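Long-range contact in delta-1-pyrroline-5-carboxylate dehydrogenase, mitochondrial (Mus musculus, PDB 4E3X), which catalyses the NAD+-dependent oxidation of L-glutamate gamma-semialdehyde to glutamate, the second step of mitochondrial proline breakdown: residues B[105-116]-B[253-261]. Residues are numbered along the deposited sequence; the frame is centred on the assembly and turned at random.
Sequences AIDAALAARKEW and GLPPNIIQF
Leu-254 opens the contact, its CD1 3.8 Å from CH2 of Trp-116, and Pro-255 follows with CD 3.4 Å from CZ3 of the same six-membered ring. With CG anti to the backbone N (chi1 176°), the indole reaches out from the helix to these two residues, and its NE1 hydrogen-bonds to the carbonyl O of Ala-224. A type II turn over Pro-255 to Ile-258 brings Asn-257 against the helix: its CB sits 3.6 Å from CB of Ala-112, and its O meets CA of Ala-109 in a CH...O contact. Ile-258 lays CG2 over one face of the indole, 3.6 Å from the five-membered ring's centroid, while CD1 leans on the CB of Trp-116. Were Trp-116 an alanine, Ile-258 and Pro-255 would probably face a gap and the Ala-224 carbonyl would lose its indole donor. Gln-260, bent at chi2 (-74°), uses both N-H groups of NE2: one to Ala-105 O (3.1 Å), the other to Asn-257 OD1 (3.0 Å), each in the acceptor's carbonyl plane; OE1 accepts from Gly-69 N. Residues 105-116 of helix 99-118 lie on the turn leading into strand 259-261, outermost in the five-stranded parallel sheet of the Rossmann-type NAD-binding domain of aldehyde dehydrogenases.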
ATOM      1  N   ALA B 105       3.842  25.562  -8.944  1.00  6.74           N
ATOM      2  CA  ALA B 105       4.626  24.741  -8.028  1.00  6.67           C
ATOM      3  C   ALA B 105       4.704  23.297  -8.504  1.00  6.61           C
ATOM      4  O   ALA B 105       5.764  22.675  -8.427  1.00  7.17           O
ATOM      5  CB  ALA B 105       4.039  24.803  -6.628  1.00  7.72           C
ATOM      6  N   ILE B 106       3.579  22.765  -8.987  1.00  6.34           N
ATOM      7  CA  ILE B 106       3.562  21.421  -9.567  1.00  6.39           C
ATOM      8  C   ILE B 106       4.525  21.328 -10.749  1.00  6.77           C
ATOM      9  O   ILE B 106       5.353  20.419 -10.816  1.00  7.48           O
ATOM     10  CB  ILE B 106       2.138  21.016 -10.022  1.00  7.20           C
ATOM     11  CG1 ILE B 106       1.226  20.803  -8.805  1.00  8.15           C
ATOM     12  CG2 ILE B 106       2.181  19.766 -10.905  1.00  7.87           C
ATOM     13  CD1 ILE B 106      -0.254  20.732  -9.149  1.00  9.19           C
ATOM     14  N   ASP B 107       4.409  22.266 -11.681  1.00  7.40           N
ATOM     15  CA  ASP B 107       5.245  22.215 -12.880  1.00  7.90           C
ATOM     16  C   ASP B 107       6.729  22.231 -12.522  1.00  7.30           C
ATOM     17  O   ASP B 107       7.512  21.468 -13.084  1.00  9.11           O
ATOM     18  CB  ASP B 107       4.927  23.378 -13.825  1.00 10.40           C
ATOM     19  CG  ASP B 107       3.509  23.336 -14.365  1.00 14.57           C
ATOM     20  OD1 ASP B 107       2.813  22.316 -14.177  1.00 16.80           O
ATOM     21  OD2 ASP B 107       3.093  24.337 -14.986  1.00 17.38           O
ATOM     22  N   ALA B 108       7.109  23.099 -11.586  1.00  7.31           N
ATOM     23  CA  ALA B 108       8.511  23.223 -11.203  1.00  7.71           C
ATOM     24  C   ALA B 108       8.999  21.995 -10.452  1.00  7.41           C
ATOM     25  O   ALA B 108      10.133  21.558 -10.637  1.00  8.80           O
ATOM     26  CB  ALA B 108       8.740  24.484 -10.383  1.00  8.38           C
ATOM     27  N   ALA B 109       8.141  21.431  -9.605  1.00  6.63           N
ATOM     28  CA  ALA B 109       8.487  20.198  -8.906  1.00  6.36           C
ATOM     29  C   ALA B 109       8.722  19.065  -9.908  1.00  6.64           C
ATOM     30  O   ALA B 109       9.707  18.323  -9.815  1.00  7.52           O
ATOM     31  CB  ALA B 109       7.386  19.825  -7.917  1.00  7.60           C
ATOM     32  N   LEU B 110       7.812  18.924 -10.869  1.00  6.93           N
ATOM     33  CA  LEU B 110       7.943  17.862 -11.869  1.00  7.73           C
ATOM     34  C   LEU B 110       9.238  17.987 -12.668  1.00  7.91           C
ATOM     35  O   LEU B 110       9.869  16.982 -12.990  1.00  8.64           O
ATOM     36  CB  LEU B 110       6.735  17.839 -12.812  1.00  8.01           C
ATOM     37  CG  LEU B 110       5.427  17.445 -12.126  1.00  8.16           C
ATOM     38  CD1 LEU B 110       4.280  17.653 -13.087  1.00  9.19           C
ATOM     39  CD2 LEU B 110       5.497  16.006 -11.619  1.00 10.11           C
ATOM     40  N   ALA B 111       9.638  19.219 -12.969  1.00  8.08           N
ATOM     41  CA  ALA B 111      10.864  19.457 -13.727  1.00  8.66           C
ATOM     42  C   ALA B 111      12.123  19.114 -12.929  1.00  9.19           C
ATOM     43  O   ALA B 111      13.180  18.908 -13.515  1.00 11.60           O
ATOM     44  CB  ALA B 111      10.915  20.906 -14.215  1.00  9.51           C
ATOM     45  N   ALA B 112      12.004  19.062 -11.603  1.00  8.85           N
ATOM     46  CA  ALA B 112      13.130  18.766 -10.721  1.00  8.60           C
ATOM     47  C   ALA B 112      13.183  17.295 -10.310  1.00  8.24           C
ATOM     48  O   ALA B 112      14.179  16.829  -9.758  1.00  8.59           O
ATOM     49  CB  ALA B 112      13.060  19.646  -9.479  1.00  9.67           C
ATOM     50  N   ARG B 113      12.105  16.563 -10.572  1.00  7.52           N
ATOM     51  CA  ARG B 113      11.932  15.230  -9.986  1.00  7.39           C
ATOM     52  C   ARG B 113      12.943  14.168 -10.451  1.00  7.87           C
ATOM     53  O   ARG B 113      13.476  13.421  -9.633  1.00  8.56           O
ATOM     54  CB  ARG B 113      10.509  14.727 -10.243  1.00  7.00           C
ATOM     55  CG  ARG B 113      10.196  13.378  -9.611  1.00  7.46           C
ATOM     56  CD  ARG B 113       8.924  12.774 -10.213  1.00  9.00           C
ATOM     57  NE  ARG B 113       9.121  12.407 -11.606  1.00  9.95           N
ATOM     58  CZ  ARG B 113       9.745  11.305 -12.008  1.00 10.82           C
ATOM     59  NH1 ARG B 113      10.217  10.444 -11.117  1.00 10.11           N
ATOM     60  NH2 ARG B 113       9.884  11.054 -13.302  1.00 13.04           N
ATOM     61  N   LYS B 114      13.185  14.081 -11.758  1.00  8.72           N
ATOM     62  CA  LYS B 114      14.003  12.992 -12.291  1.00  9.48           C
ATOM     63  C   LYS B 114      15.405  13.008 -11.693  1.00  8.50           C
ATOM     64  O   LYS B 114      15.918  11.975 -11.274  1.00  9.35           O
ATOM     65  CB  LYS B 114      14.073  13.055 -13.819  1.00 11.69           C
ATOM     66  N   GLU B 115      16.002  14.192 -11.630  1.00  8.68           N
ATOM     67  CA  GLU B 115      17.328  14.353 -11.044  1.00  9.77           C
ATOM     68  C   GLU B 115      17.357  13.908  -9.578  1.00  8.13           C
ATOM     69  O   GLU B 115      18.275  13.220  -9.138  1.00  9.07           O
ATOM     70  CB  GLU B 115      17.789  15.811 -11.184  1.00 12.37           C
ATOM     71  CG  GLU B 115      19.122  16.139 -10.524  1.00 16.80           C
ATOM     72  CD  GLU B 115      19.473  17.626 -10.575  1.00 20.57           C
ATOM     73  OE1 GLU B 115      18.551  18.472 -10.681  1.00 21.26           O
ATOM     74  OE2 GLU B 115      20.679  17.950 -10.501  1.00 22.57           O
ATOM     75  N   TRP B 116      16.329  14.289  -8.828  1.00  7.73           N
ATOM     76  CA  TRP B 116      16.243  13.949  -7.411  1.00  7.51           C
ATOM     77  C   TRP B 116      16.036  12.441  -7.221  1.00  6.41           C
ATOM     78  O   TRP B 116      16.674  11.815  -6.369  1.00  7.49           O
ATOM     79  CB  TRP B 116      15.105  14.758  -6.779  1.00  8.39           C
ATOM     80  CG  TRP B 116      14.814  14.462  -5.339  1.00  7.61           C
ATOM     81  CD1 TRP B 116      13.677  13.882  -4.842  1.00  7.48           C
ATOM     82  CD2 TRP B 116      15.646  14.750  -4.205  1.00  7.13           C
ATOM     83  NE1 TRP B 116      13.753  13.788  -3.471  1.00  6.94           N
ATOM     84  CE2 TRP B 116      14.952  14.309  -3.057  1.00  7.37           C
ATOM     85  CE3 TRP B 116      16.911  15.334  -4.049  1.00  9.18           C
ATOM     86  CZ2 TRP B 116      15.474  14.437  -1.771  1.00  8.11           C
ATOM     87  CZ3 TRP B 116      17.431  15.456  -2.768  1.00  9.03           C
ATOM     88  CH2 TRP B 116      16.710  15.009  -1.644  1.00  9.47           C
ATOM     89  N   GLY B 253      20.314  21.046   2.995  1.00 10.09           N
ATOM     90  CA  GLY B 253      20.700  20.662   1.650  1.00 10.84           C
ATOM     91  C   GLY B 253      19.590  20.149   0.746  1.00 10.04           C
ATOM     92  O   GLY B 253      19.866  19.677  -0.358  1.00 11.01           O
ATOM     93  N   LEU B 254      18.338  20.236   1.180  1.00  8.52           N
ATOM     94  CA  LEU B 254      17.252  19.845   0.285  1.00  8.35           C
ATOM     95  C   LEU B 254      17.251  20.785  -0.925  1.00  8.76           C
ATOM     96  O   LEU B 254      17.168  21.999  -0.759  1.00  9.15           O
ATOM     97  CB  LEU B 254      15.905  19.913   1.007  1.00  8.56           C
ATOM     98  CG  LEU B 254      14.744  19.332   0.197  1.00  8.69           C
ATOM     99  CD1 LEU B 254      14.827  17.818   0.172  1.00 10.31           C
ATOM    100  CD2 LEU B 254      13.427  19.776   0.786  1.00  8.98           C
ATOM    101  N   PRO B 255      17.360  20.232  -2.144  1.00  8.74           N
ATOM    102  CA  PRO B 255      17.426  21.094  -3.329  1.00  9.41           C
ATOM    103  C   PRO B 255      16.114  21.836  -3.577  1.00  8.91           C
ATOM    104  O   PRO B 255      15.067  21.440  -3.052  1.00  8.56           O
ATOM    105  CB  PRO B 255      17.690  20.099  -4.470  1.00  9.76           C
ATOM    106  CG  PRO B 255      18.288  18.909  -3.811  1.00 10.05           C
ATOM    107  CD  PRO B 255      17.588  18.818  -2.485  1.00  9.00           C
ATOM    108  N   PRO B 256      16.162  22.915  -4.368  1.00  8.42           N
ATOM    109  CA  PRO B 256      14.914  23.603  -4.716  1.00  8.32           C
ATOM    110  C   PRO B 256      13.944  22.710  -5.490  1.00  7.93           C
ATOM    111  O   PRO B 256      14.361  21.798  -6.216  1.00  8.81           O
ATOM    112  CB  PRO B 256      15.384  24.778  -5.591  1.00 10.00           C
ATOM    113  CG  PRO B 256      16.734  24.380  -6.075  1.00 11.10           C
ATOM    114  CD  PRO B 256      17.340  23.552  -4.985  1.00  9.65           C
ATOM    115  N   ASN B 257      12.656  22.987  -5.311  1.00  7.35           N
ATOM    116  CA  ASN B 257      11.572  22.321  -6.039  1.00  7.40           C
ATOM    117  C   ASN B 257      11.316  20.875  -5.643  1.00  7.12           C
ATOM    118  O   ASN B 257      10.545  20.179  -6.309  1.00  9.94           O
ATOM    119  CB  ASN B 257      11.759  22.448  -7.547  1.00  8.17           C
ATOM    120  CG  ASN B 257      11.738  23.891  -7.993  1.00  8.15           C
ATOM    121  OD1 ASN B 257      10.751  24.608  -7.784  1.00  8.48           O
ATOM    122  ND2 ASN B 257      12.845  24.347  -8.575  1.00  9.66           N
ATOM    123  N   ILE B 258      11.952  20.417  -4.568  1.00  6.45           N
ATOM    124  CA  ILE B 258      11.664  19.082  -4.052  1.00  6.81           C
ATOM    125  C   ILE B 258      10.487  19.101  -3.061  1.00  5.73           C
ATOM    126  O   ILE B 258       9.599  18.244  -3.119  1.00  6.95           O
ATOM    127  CB  ILE B 258      12.908  18.432  -3.430  1.00  6.75           C
ATOM    128  CG1 ILE B 258      14.076  18.450  -4.437  1.00  6.79           C
ATOM    129  CG2 ILE B 258      12.599  17.009  -2.936  1.00  7.28           C
ATOM    130  CD1 ILE B 258      13.729  17.942  -5.857  1.00  8.22           C
ATOM    131  N   ILE B 259      10.472  20.081  -2.157  1.00  5.01           N
ATOM    132  CA  ILE B 259       9.290  20.348  -1.345  1.00  5.67           C
ATOM    133  C   ILE B 259       8.914  21.806  -1.567  1.00  5.15           C
ATOM    134  O   ILE B 259       9.714  22.705  -1.293  1.00  6.54           O
ATOM    135  CB  ILE B 259       9.497  20.073   0.160  1.00  6.43           C
ATOM    136  CG1 ILE B 259       9.804  18.585   0.406  1.00  7.16           C
ATOM    137  CG2 ILE B 259       8.244  20.480   0.934  1.00  6.68           C
ATOM    138  CD1 ILE B 259      10.144  18.266   1.848  1.00  7.56           C
ATOM    139  N   GLN B 260       7.715  22.032  -2.105  1.00  5.89           N
ATOM    140  CA  GLN B 260       7.178  23.371  -2.279  1.00  5.72           C
ATOM    141  C   GLN B 260       6.346  23.704  -1.047  1.00  5.53           C
ATOM    142  O   GLN B 260       5.499  22.910  -0.628  1.00  6.72           O
ATOM    143  CB  GLN B 260       6.323  23.442  -3.548  1.00  6.46           C
ATOM    144  CG  GLN B 260       6.966  22.801  -4.782  1.00  6.72           C
ATOM    145  CD  GLN B 260       8.107  23.611  -5.388  1.00  6.46           C
ATOM    146  OE1 GLN B 260       8.940  24.173  -4.677  1.00  7.36           O
ATOM    147  NE2 GLN B 260       8.165  23.640  -6.723  1.00  7.44           N
ATOM    148  N   PHE B 261       6.625  24.852  -0.432  1.00  5.47           N
ATOM    149  CA  PHE B 261       5.952  25.244   0.800  1.00  5.97           C
ATOM    150  C   PHE B 261       4.749  26.090   0.409  1.00  5.81           C
ATOM    151  O   PHE B 261       4.888  27.275   0.075  1.00  6.15           O
ATOM    152  CB  PHE B 261       6.921  26.022   1.702  1.00  6.74           C
ATOM    153  CG  PHE B 261       6.403  26.245   3.095  1.00  6.04           C
ATOM    154  CD1 PHE B 261       6.529  25.253   4.055  1.00  6.68           C
ATOM    155  CD2 PHE B 261       5.810  27.456   3.449  1.00  6.59           C
ATOM    156  CE1 PHE B 261       6.048  25.454   5.344  1.00  7.40           C
ATOM    157  CE2 PHE B 261       5.329  27.668   4.727  1.00  7.87           C
ATOM    158  CZ  PHE B 261       5.450  26.668   5.677  1.00  8.12           C
TER